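Local coordinates for sensory box/GGDEF domain protein (Colwellia psychrerythraea, PDB 3LYX), which probably senses a signal through its N-terminal PAS domain, the part described here, and relays it to a GGDEF domain of the kind that makes cyclic di-GMP, at residues D18-D24 against G110-R116; G27-W32 against A47-V52; M54-D60 against I82-H86. All blocks are in the same frame, centred on the assembly; numbering follows the deposited sequence.

Contact 1: residues D18-D24 against G110-R116; sequences DAIVVTD and GALGINR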
loop_
_atom_site.group_PDB
_atom_site.type_symbol
_atom_site.label_atom_id
_atom_site.label_comp_id
_atom_site.label_asym_id
_atom_site.label_seq_id
_atom_site.Cartn_x
_atom_site.Cartn_y
_atom_site.Cartn_z
ATOM N N ASP B 18 3.516 2.973 1.360
ATOM C CA ASP B 18 4.063 1.850 2.108
ATOM C C ASP B 18 5.180 1.176 1.321
ATOM O O ASP B 18 5.061 0.980 0.119
ATOM C CB ASP B 18 2.968 0.815 2.354
ATOM C CG ASP B 18 1.845 1.352 3.208
ATOM O OD1 ASP B 18 1.852 1.053 4.423
ATOM O OD2 ASP B 18 0.968 2.077 2.659
ATOM N N ALA B 19 6.258 0.812 2.002
ATOM C CA ALA B 19 7.356 0.110 1.342
ATOM C C ALA B 19 7.059 -1.381 1.476
ATOM O O ALA B 19 7.091 -1.943 2.581
ATOM C CB ALA B 19 8.669 0.449 2.020
ATOM N N ILE B 20 6.738 -2.014 0.354
ATOM C CA ILE B 20 6.443 -3.439 0.336
ATOM C C ILE B 20 7.700 -4.206 -0.075
ATOM O O ILE B 20 8.343 -3.866 -1.069
ATOM C CB ILE B 20 5.332 -3.785 -0.689
ATOM C CG1 ILE B 20 4.067 -2.957 -0.414
ATOM C CG2 ILE B 20 5.002 -5.275 -0.621
ATOM C CD1 ILE B 20 3.486 -3.179 0.961
ATOM N N VAL B 21 8.056 -5.228 0.696
ATOM C CA VAL B 21 9.214 -6.055 0.373
ATOM C C VAL B 21 8.783 -7.504 0.504
ATOM O O VAL B 21 8.474 -7.976 1.604
ATOM C CB VAL B 21 10.402 -5.800 1.326
ATOM C CG1 VAL B 21 11.599 -6.660 0.919
ATOM C CG2 VAL B 21 10.779 -4.331 1.300
ATOM N N VAL B 22 8.747 -8.198 -0.627
ATOM C CA VAL B 22 8.355 -9.597 -0.665
ATOM C C VAL B 22 9.616 -10.458 -0.755
ATOM O O VAL B 22 10.470 -10.204 -1.600
ATOM C CB VAL B 22 7.468 -9.866 -1.884
ATOM C CG1 VAL B 22 6.951 -11.292 -1.850
ATOM C CG2 VAL B 22 6.316 -8.861 -1.916
ATOM N N THR B 23 9.726 -11.469 0.109
ATOM C CA THR B 23 10.899 -12.351 0.129
ATOM C C THR B 23 10.557 -13.827 -0.004
ATOM O O THR B 23 9.401 -14.225 0.167
ATOM C CB THR B 23 11.696 -12.204 1.447
ATOM O OG1 THR B 23 10.827 -12.467 2.554
ATOM C CG2 THR B 23 12.282 -10.806 1.583
ATOM N N ASP B 24 11.566 -14.644 -0.308
ATOM C CA ASP B 24 11.341 -16.078 -0.417
ATOM C C ASP B 24 11.598 -16.702 0.942
ATOM O O ASP B 24 11.880 -15.995 1.910
ATOM C CB ASP B 24 12.238 -16.736 -1.485
ATOM C CG ASP B 24 13.736 -16.571 -1.209
ATOM O OD1 ASP B 24 14.138 -16.357 -0.042
ATOM O OD2 ASP B 24 14.516 -16.675 -2.180
ATOM N N GLY B 110 7.335 -17.981 1.390
ATOM C CA GLY B 110 8.101 -16.792 1.682
ATOM C C GLY B 110 7.360 -15.867 2.611
ATOM O O GLY B 110 6.506 -16.305 3.384
ATOM N N ALA B 111 7.676 -14.581 2.518
ATOM C CA ALA B 111 7.053 -13.588 3.373
ATOM C C ALA B 111 6.754 -12.268 2.674
ATOM O O ALA B 111 7.328 -11.935 1.623
ATOM C CB ALA B 111 7.941 -13.328 4.588
ATOM N N LEU B 112 5.856 -11.518 3.301
ATOM C CA LEU B 112 5.429 -10.208 2.836
ATOM C C LEU B 112 5.782 -9.214 3.934
ATOM O O LEU B 112 5.347 -9.364 5.077
ATOM C CB LEU B 112 3.915 -10.201 2.593
ATOM C CG LEU B 112 3.254 -8.880 2.159
ATOM C CD1 LEU B 112 3.670 -8.526 0.739
ATOM C CD2 LEU B 112 1.736 -9.027 2.218
ATOM N N GLY B 113 6.595 -8.221 3.598
ATOM C CA GLY B 113 6.963 -7.215 4.574
ATOM C C GLY B 113 6.373 -5.855 4.218
ATOM O O GLY B 113 6.393 -5.461 3.050
ATOM N N ILE B 114 5.832 -5.158 5.215
ATOM C CA ILE B 114 5.253 -3.819 5.032
ATOM C C ILE B 114 6.047 -2.900 5.959
ATOM O O ILE B 114 6.195 -3.188 7.148
ATOM C CB ILE B 114 3.743 -3.767 5.432
ATOM C CG1 ILE B 114 2.911 -4.646 4.499
ATOM C CG2 ILE B 114 3.225 -2.322 5.330
ATOM C CD1 ILE B 114 3.271 -6.099 4.536
ATOM N N ASN B 115 6.552 -1.792 5.432
ATOM C CA ASN B 115 7.379 -0.917 6.246
ATOM C C ASN B 115 7.063 0.574 6.092
ATOM O O ASN B 115 6.599 1.010 5.040
ATOM C CB ASN B 115 8.851 -1.174 5.888
ATOM C CG ASN B 115 9.238 -2.642 6.014
ATOM O OD1 ASN B 115 9.680 -3.090 7.073
ATOM N ND2 ASN B 115 9.056 -3.399 4.937
ATOM N N ARG B 116 7.337 1.340 7.149
ATOM C CA ARG B 116 7.110 2.788 7.169
ATOM C C ARG B 116 8.139 3.512 8.037
ATOM O O ARG B 116 8.383 3.136 9.185
ATOM C CB ARG B 116 5.711 3.122 7.702
ATOM C CG ARG B 116 4.575 2.918 6.707
ATOM C CD ARG B 116 3.236 3.190 7.374
ATOM N NE ARG B 116 2.989 2.265 8.477
ATOM C CZ ARG B 116 2.620 0.994 8.328
ATOM N NH1 ARG B 116 2.443 0.481 7.116
ATOM N NH2 ARG B 116 2.437 0.228 9.394
HETATM O O HOH W 1 9.327 -9.992 3.267
#
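Asn115 has 58 Å² of its surface buried by the other segment, more than any other residue here. It pairs with Ala19 where two antiparallel strands, 19-24 and 110-116, run with axes as close as 4.5 Å. Ala19 N donates to Asn115 O (3.1 Å) and Asn115 N to Ala19 O (2.9 Å); Asn115 ND2 adds a weak bond to the same Ala19 O at 3.4 Å. An amide suits this buried place because it can donate on one side and accept on the other: its OD1 is bonded to Ser96 OG of strand 91-102. Ala19 is small, and helix 34-40 packs on this face through Ser36, Leu39 and Tyr40.

In the order of the five-stranded antiparallel sheet of the PAS fold, 2-1-5-4-3, this is the pairing of the first and last strands, residues far apart in sequence.

Asp18, just before the first strand, carries a buried charge. Its OD1 forms a salt bridge with Arg116 NH1 at 2.8 Å and also accepts from Phe17 N of the second subunit, so the pair lies at the dimer interface. On the sheet face opposite Ala19 and Asn115, Ile20 CG2 and Val22 CG2 each meet Leu112 CD1 at 3.8 Å, a branched apolar surface partly packed by Val16 and Tyr15 of the second subunit.

Ala111 faces Thr23 at the far end, with both backbone bonds 2.9 Å long (Thr23 N to Ala111 O, Ala111 N to Thr23 O). Ala111 CB lies 3.6 Å from Thr23 OG1, and water 1 joins that OG1 (3.0 Å) to Val21 O (2.7 Å).

Contact 2: residues G27-W32 against A47-V52; sequences GFIIDW and AIGQPV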
loop_
_atom_site.group_PDB
_atom_site.type_symbol
_atom_site.label_atom_id
_atom_site.label_comp_id
_atom_site.label_asym_id
_atom_site.label_seq_id
_atom_site.Cartn_x
_atom_site.Cartn_y
_atom_site.Cartn_z
ATOM N N GLY B 27 14.670 -15.416 2.729
ATOM C CA GLY B 27 14.908 -13.996 2.905
ATOM C C GLY B 27 15.506 -13.214 1.750
ATOM O O GLY B 27 16.062 -12.133 1.961
ATOM N N PHE B 28 15.411 -13.748 0.539
ATOM C CA PHE B 28 15.929 -13.046 -0.635
ATOM C C PHE B 28 14.767 -12.288 -1.262
ATOM O O PHE B 28 13.681 -12.834 -1.435
ATOM C CB PHE B 28 16.549 -14.041 -1.623
ATOM C CG PHE B 28 17.867 -14.589 -1.155
ATOM C CD1 PHE B 28 19.027 -13.832 -1.280
ATOM C CD2 PHE B 28 17.931 -15.807 -0.486
ATOM C CE1 PHE B 28 20.237 -14.276 -0.735
ATOM C CE2 PHE B 28 19.134 -16.258 0.062
ATOM C CZ PHE B 28 20.286 -15.487 -0.063
ATOM N N ILE B 29 14.998 -11.024 -1.591
ATOM C CA ILE B 29 13.947 -10.184 -2.155
ATOM C C ILE B 29 13.479 -10.671 -3.516
ATOM O O ILE B 29 14.281 -10.886 -4.424
ATOM C CB ILE B 29 14.421 -8.716 -2.247
ATOM C CG1 ILE B 29 14.863 -8.256 -0.853
ATOM C CG2 ILE B 29 13.306 -7.826 -2.798
ATOM C CD1 ILE B 29 15.372 -6.835 -0.780
ATOM N N ILE B 30 12.172 -10.860 -3.646
ATOM C CA ILE B 30 11.610 -11.317 -4.899
ATOM C C ILE B 30 10.731 -10.248 -5.546
ATOM O O ILE B 30 10.485 -10.292 -6.746
ATOM C CB ILE B 30 10.826 -12.635 -4.709
ATOM C CG1 ILE B 30 9.836 -12.501 -3.548
ATOM C CG2 ILE B 30 11.801 -13.786 -4.471
ATOM C CD1 ILE B 30 8.969 -13.735 -3.350
ATOM N N ASP B 31 10.260 -9.292 -4.748
ATOM C CA ASP B 31 9.458 -8.175 -5.263
ATOM C C ASP B 31 9.738 -6.959 -4.385
ATOM O O ASP B 31 10.019 -7.085 -3.191
ATOM C CB ASP B 31 7.960 -8.503 -5.320
ATOM C CG ASP B 31 7.281 -7.922 -6.582
ATOM O OD1 ASP B 31 6.176 -8.374 -6.938
ATOM O OD2 ASP B 31 7.852 -7.016 -7.225
ATOM N N TRP B 32 9.667 -5.784 -4.997
ATOM C CA TRP B 32 10.016 -4.526 -4.347
ATOM C C TRP B 32 9.216 -3.438 -5.062
ATOM O O TRP B 32 9.253 -3.368 -6.289
ATOM C CB TRP B 32 11.535 -4.365 -4.564
ATOM C CG TRP B 32 12.234 -3.146 -4.056
ATOM C CD1 TRP B 32 12.452 -1.982 -4.735
ATOM C CD2 TRP B 32 12.908 -3.010 -2.802
ATOM N NE1 TRP B 32 13.227 -1.133 -3.986
ATOM C CE2 TRP B 32 13.520 -1.738 -2.792
ATOM C CE3 TRP B 32 13.054 -3.843 -1.683
ATOM C CZ2 TRP B 32 14.268 -1.276 -1.710
ATOM C CZ3 TRP B 32 13.797 -3.385 -0.605
ATOM C CH2 TRP B 32 14.396 -2.112 -0.627
ATOM N N ALA B 47 17.505 -4.223 -5.669
ATOM C CA ALA B 47 16.948 -4.970 -4.541
ATOM C C ALA B 47 16.579 -6.430 -4.812
ATOM O O ALA B 47 16.929 -7.319 -4.032
ATOM C CB ALA B 47 15.732 -4.228 -3.990
ATOM N N ILE B 48 15.873 -6.680 -5.908
ATOM C CA ILE B 48 15.440 -8.035 -6.234
ATOM C C ILE B 48 16.592 -9.024 -6.370
ATOM O O ILE B 48 17.556 -8.766 -7.080
ATOM C CB ILE B 48 14.602 -8.044 -7.525
ATOM C CG1 ILE B 48 13.333 -7.202 -7.319
ATOM C CG2 ILE B 48 14.215 -9.468 -7.884
ATOM C CD1 ILE B 48 12.514 -7.015 -8.570
ATOM N N GLY B 49 16.480 -10.158 -5.684
ATOM C CA GLY B 49 17.520 -11.176 -5.749
ATOM C C GLY B 49 18.566 -11.035 -4.659
ATOM O O GLY B 49 19.448 -11.889 -4.512
ATOM N N GLN B 50 18.468 -9.949 -3.895
ATOM C CA GLN B 50 19.395 -9.680 -2.801
ATOM C C GLN B 50 18.808 -10.175 -1.482
ATOM O O GLN B 50 17.586 -10.335 -1.349
ATOM C CB GLN B 50 19.668 -8.176 -2.657
ATOM C CG GLN B 50 20.276 -7.477 -3.864
ATOM C CD GLN B 50 21.535 -8.158 -4.414
ATOM O OE1 GLN B 50 22.433 -8.571 -3.661
ATOM N NE2 GLN B 50 21.608 -8.258 -5.738
ATOM N N PRO B 51 19.674 -10.419 -0.487
ATOM C CA PRO B 51 19.193 -10.889 0.808
ATOM C C PRO B 51 18.550 -9.705 1.512
ATOM O O PRO B 51 19.084 -8.596 1.503
ATOM C CB PRO B 51 20.469 -11.383 1.493
ATOM C CG PRO B 51 21.502 -10.454 0.980
ATOM C CD PRO B 51 21.143 -10.282 -0.493
ATOM N N VAL B 52 17.388 -9.931 2.102
ATOM C CA VAL B 52 16.709 -8.847 2.777
ATOM C C VAL B 52 17.520 -8.305 3.951
ATOM O O VAL B 52 17.301 -7.172 4.368
ATOM C CB VAL B 52 15.307 -9.281 3.266
ATOM C CG1 VAL B 52 15.429 -10.258 4.429
ATOM C CG2 VAL B 52 14.498 -8.059 3.650
#
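Ile29 is the main bump of this contact: 96 Å² of it is buried as it points into the hollow formed where residues 47-52 curl past the strand. Ala47 and Val52 form the walls. Ile29 CB rests 3.4 Å from Ala47 O, its CD1 lies 4.2 Å from Ala47 CB and its CG1 is 4.3 Å from Val52 CB. A long branched side chain fills such a space well.

Next along, the bump belongs to the other segment. The methyl of Ala47 presses on the face of Trp32, a CH-pi contact with Ala47 CB 3.5 Å from the centroid of the Trp32 six-membered ring; so close a seat suits a side chain no bigger than a methyl. At the outer end Phe28 CE1 lies against Pro51 CB at 3.7 Å, a flat ring beside a compact one.

Short backbone hydrogen bonds hold the shapes together: Val52 N to Gly27 O (2.6 Å), Ile29 N to Gln50 O (2.7 Å) and Gly49 N to Ile29 O (2.6 Å). The curl itself is a type II turn from Ala47 to Gln50, and Gly49 supplies the positive phi of its third position.

The contact thus fastens the end of helix 44-47 and the loop after it to an outermost strand of the PAS sheet within this chain; strand 29-32 turns its other edge to strand 19-24, where Ile30 and Asp31 face Val22 in a classic bulge.

Contact 3: residues M54-D60 against I82-H86; sequences MLHVPGD and IRMLH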
loop_
_atom_site.group_PDB
_atom_site.type_symbol
_atom_site.label_atom_id
_atom_site.label_comp_id
_atom_site.label_asym_id
_atom_site.label_seq_id
_atom_site.Cartn_x
_atom_site.Cartn_y
_atom_site.Cartn_z
ATOM N N MET B 54 20.307 -7.158 3.910
ATOM C CA MET B 54 21.173 -6.068 3.475
ATOM C C MET B 54 20.529 -4.749 3.938
ATOM O O MET B 54 21.184 -3.704 3.964
ATOM C CB MET B 54 21.378 -6.105 1.944
ATOM C CG MET B 54 20.540 -5.157 1.097
ATOM S SD MET B 54 20.986 -5.182 -0.696
ATOM C CE MET B 54 22.354 -4.174 -0.665
ATOM N N LEU B 55 19.258 -4.820 4.347
ATOM C CA LEU B 55 18.512 -3.646 4.826
ATOM C C LEU B 55 18.618 -3.449 6.345
ATOM O O LEU B 55 18.162 -2.436 6.888
ATOM C CB LEU B 55 17.031 -3.761 4.450
ATOM C CG LEU B 55 16.672 -3.999 2.983
ATOM C CD1 LEU B 55 15.172 -4.191 2.870
ATOM C CD2 LEU B 55 17.140 -2.825 2.118
ATOM N N HIS B 56 19.212 -4.429 7.021
ATOM C CA HIS B 56 19.395 -4.383 8.471
ATOM C C HIS B 56 20.732 -3.754 8.821
ATOM O O HIS B 56 21.647 -3.684 7.989
ATOM C CB HIS B 56 19.407 -5.796 9.062
ATOM C CG HIS B 56 18.124 -6.544 8.895
ATOM N ND1 HIS B 56 18.059 -7.919 8.956
ATOM C CD2 HIS B 56 16.857 -6.113 8.690
ATOM C CE1 HIS B 56 16.806 -8.304 8.792
ATOM N NE2 HIS B 56 16.057 -7.227 8.629
ATOM N N VAL B 57 20.844 -3.299 10.063
ATOM C CA VAL B 57 22.095 -2.750 10.548
ATOM C C VAL B 57 22.809 -4.027 10.980
ATOM O O VAL B 57 22.284 -4.791 11.789
ATOM C CB VAL B 57 21.875 -1.833 11.756
ATOM C CG1 VAL B 57 23.212 -1.287 12.247
ATOM C CG2 VAL B 57 20.948 -0.701 11.362
ATOM N N PRO B 58 24.008 -4.281 10.434
ATOM C CA PRO B 58 24.801 -5.476 10.743
ATOM C C PRO B 58 24.494 -6.223 12.038
ATOM O O PRO B 58 24.261 -7.432 12.019
ATOM C CB PRO B 58 26.227 -4.949 10.685
ATOM C CG PRO B 58 26.146 -4.030 9.501
ATOM C CD PRO B 58 24.844 -3.275 9.753
ATOM N N GLY B 59 24.478 -5.514 13.159
ATOM C CA GLY B 59 24.213 -6.178 14.425
ATOM C C GLY B 59 22.838 -6.798 14.628
ATOM O O GLY B 59 22.724 -7.905 15.167
ATOM N N ASP B 60 21.798 -6.096 14.179
ATOM C CA ASP B 60 20.414 -6.530 14.358
ATOM C C ASP B 60 19.901 -7.795 13.668
ATOM O O ASP B 60 19.015 -8.468 14.195
ATOM C CB ASP B 60 19.470 -5.383 13.983
ATOM C CG ASP B 60 19.856 -4.066 14.634
ATOM O OD1 ASP B 60 20.564 -4.092 15.664
ATOM O OD2 ASP B 60 19.442 -3.002 14.121
ATOM N N ILE B 82 12.049 -1.534 14.247
ATOM C CA ILE B 82 13.447 -1.911 14.126
ATOM C C ILE B 82 14.288 -0.859 13.418
ATOM O O ILE B 82 13.756 0.056 12.794
ATOM C CB ILE B 82 13.544 -3.236 13.340
ATOM C CG1 ILE B 82 12.865 -3.065 11.972
ATOM C CG2 ILE B 82 12.847 -4.359 14.123
ATOM C CD1 ILE B 82 12.951 -4.281 11.070
ATOM N N ARG B 83 15.605 -0.988 13.524
ATOM C CA ARG B 83 16.487 -0.052 12.848
ATOM C C ARG B 83 16.507 -0.393 11.362
ATOM O O ARG B 83 16.200 -1.517 10.958
ATOM C CB ARG B 83 17.907 -0.107 13.419
ATOM C CG ARG B 83 18.057 0.597 14.764
ATOM C CD ARG B 83 19.515 0.729 15.167
ATOM N NE ARG B 83 20.169 -0.571 15.245
ATOM C CZ ARG B 83 21.455 -0.749 15.533
ATOM N NH1 ARG B 83 22.235 0.296 15.772
ATOM N NH2 ARG B 83 21.961 -1.977 15.582
ATOM N N MET B 84 16.879 0.591 10.561
ATOM C CA MET B 84 16.924 0.450 9.119
ATOM C C MET B 84 18.261 1.009 8.627
ATOM O O MET B 84 18.748 2.013 9.149
ATOM C CB MET B 84 15.753 1.245 8.536
ATOM C CG MET B 84 15.647 1.275 7.039
ATOM S SD MET B 84 14.795 2.774 6.522
ATOM C CE MET B 84 16.214 3.694 5.905
ATOM N N LEU B 85 18.865 0.343 7.647
ATOM C CA LEU B 85 20.129 0.800 7.081
ATOM C C LEU B 85 19.865 1.223 5.641
ATOM O O LEU B 85 19.587 0.387 4.773
ATOM C CB LEU B 85 21.180 -0.315 7.119
ATOM C CG LEU B 85 22.518 0.022 6.440
ATOM C CD1 LEU B 85 23.139 1.245 7.097
ATOM C CD2 LEU B 85 23.464 -1.168 6.516
ATOM N N HIS B 86 19.933 2.530 5.398
ATOM C CA HIS B 86 19.677 3.082 4.074
ATOM C C HIS B 86 20.845 2.810 3.139
ATOM O O HIS B 86 21.957 2.554 3.584
ATOM C CB HIS B 86 19.426 4.594 4.172
ATOM C CG HIS B 86 18.936 5.213 2.896
ATOM N ND1 HIS B 86 19.770 5.502 1.837
ATOM C CD2 HIS B 86 17.692 5.584 2.506
ATOM C CE1 HIS B 86 19.062 6.025 0.852
ATOM N NE2 HIS B 86 17.798 6.086 1.231
HETATM O O HOH W 2 21.238 -0.986 3.218
HETATM O O HOH W 3 15.583 -2.747 8.487
HETATM O O HOH W 4 18.591 -3.454 11.647
HETATM O O HOH W 5 16.680 -2.838 15.132
#
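This is a water-filled loop-to-strand contact at the border of the sheet, where the loop leading into helix 61-75 runs along the outer edge of strand 78-85. A single direct backbone bond, Leu85 N to Leu55 O at 3.0 Å, joins the two. Water 3 links Leu55 O (3.1 Å) to Arg83 O (2.8 Å), and water 4 links Val57 N (2.8 Å) and Asp60 OD2 (2.7 Å) to Arg83 O (3.2 Å), filling gaps where the irregular loop cannot pair as a strand would.

Strand 78-85 is an outermost strand of the PAS sheet within this chain, with strand 91-102 on its other edge. Arg83, 98 Å² buried, stretches along the loop to a two-pronged salt bridge: its NH2 donates to Asp60 OD1 (2.5 Å) and its NE to Asp60 OD2 (2.8 Å). Val57 CG1 lies over the guanidinium face, 3.6 Å from Arg83 NH2. Leu85 supplies the apolar part, its CD2 4.1 Å from Pro58 CD and its CB 4.3 Å from Val57 CG2.

All three contacts reach one sheet. Contact 1 pairs strands 19-24 and 108-117; contacts 2 and 3 fix loops to its two outermost strands within this chain. Contacts 1 and 2, centres 9 Å apart, touch directly: Val22 O and Ile30 N, 2.7 Å apart, probably share a hydrogen bond. Contact 3 is centred 15 Å from each of the others. It misses contact 1 by about 5 Å between nearest atoms but meets contact 2 where Trp32 CZ3 packs on Leu55 CD1 at 3.8 Å. Trp32, Asn115, Leu55 and Met84 all touch Tyr40 of helix 34-40. The contacts thus border the sheet-and-helix region where many PAS relatives hold a ligand; whether this protein binds one there is not established.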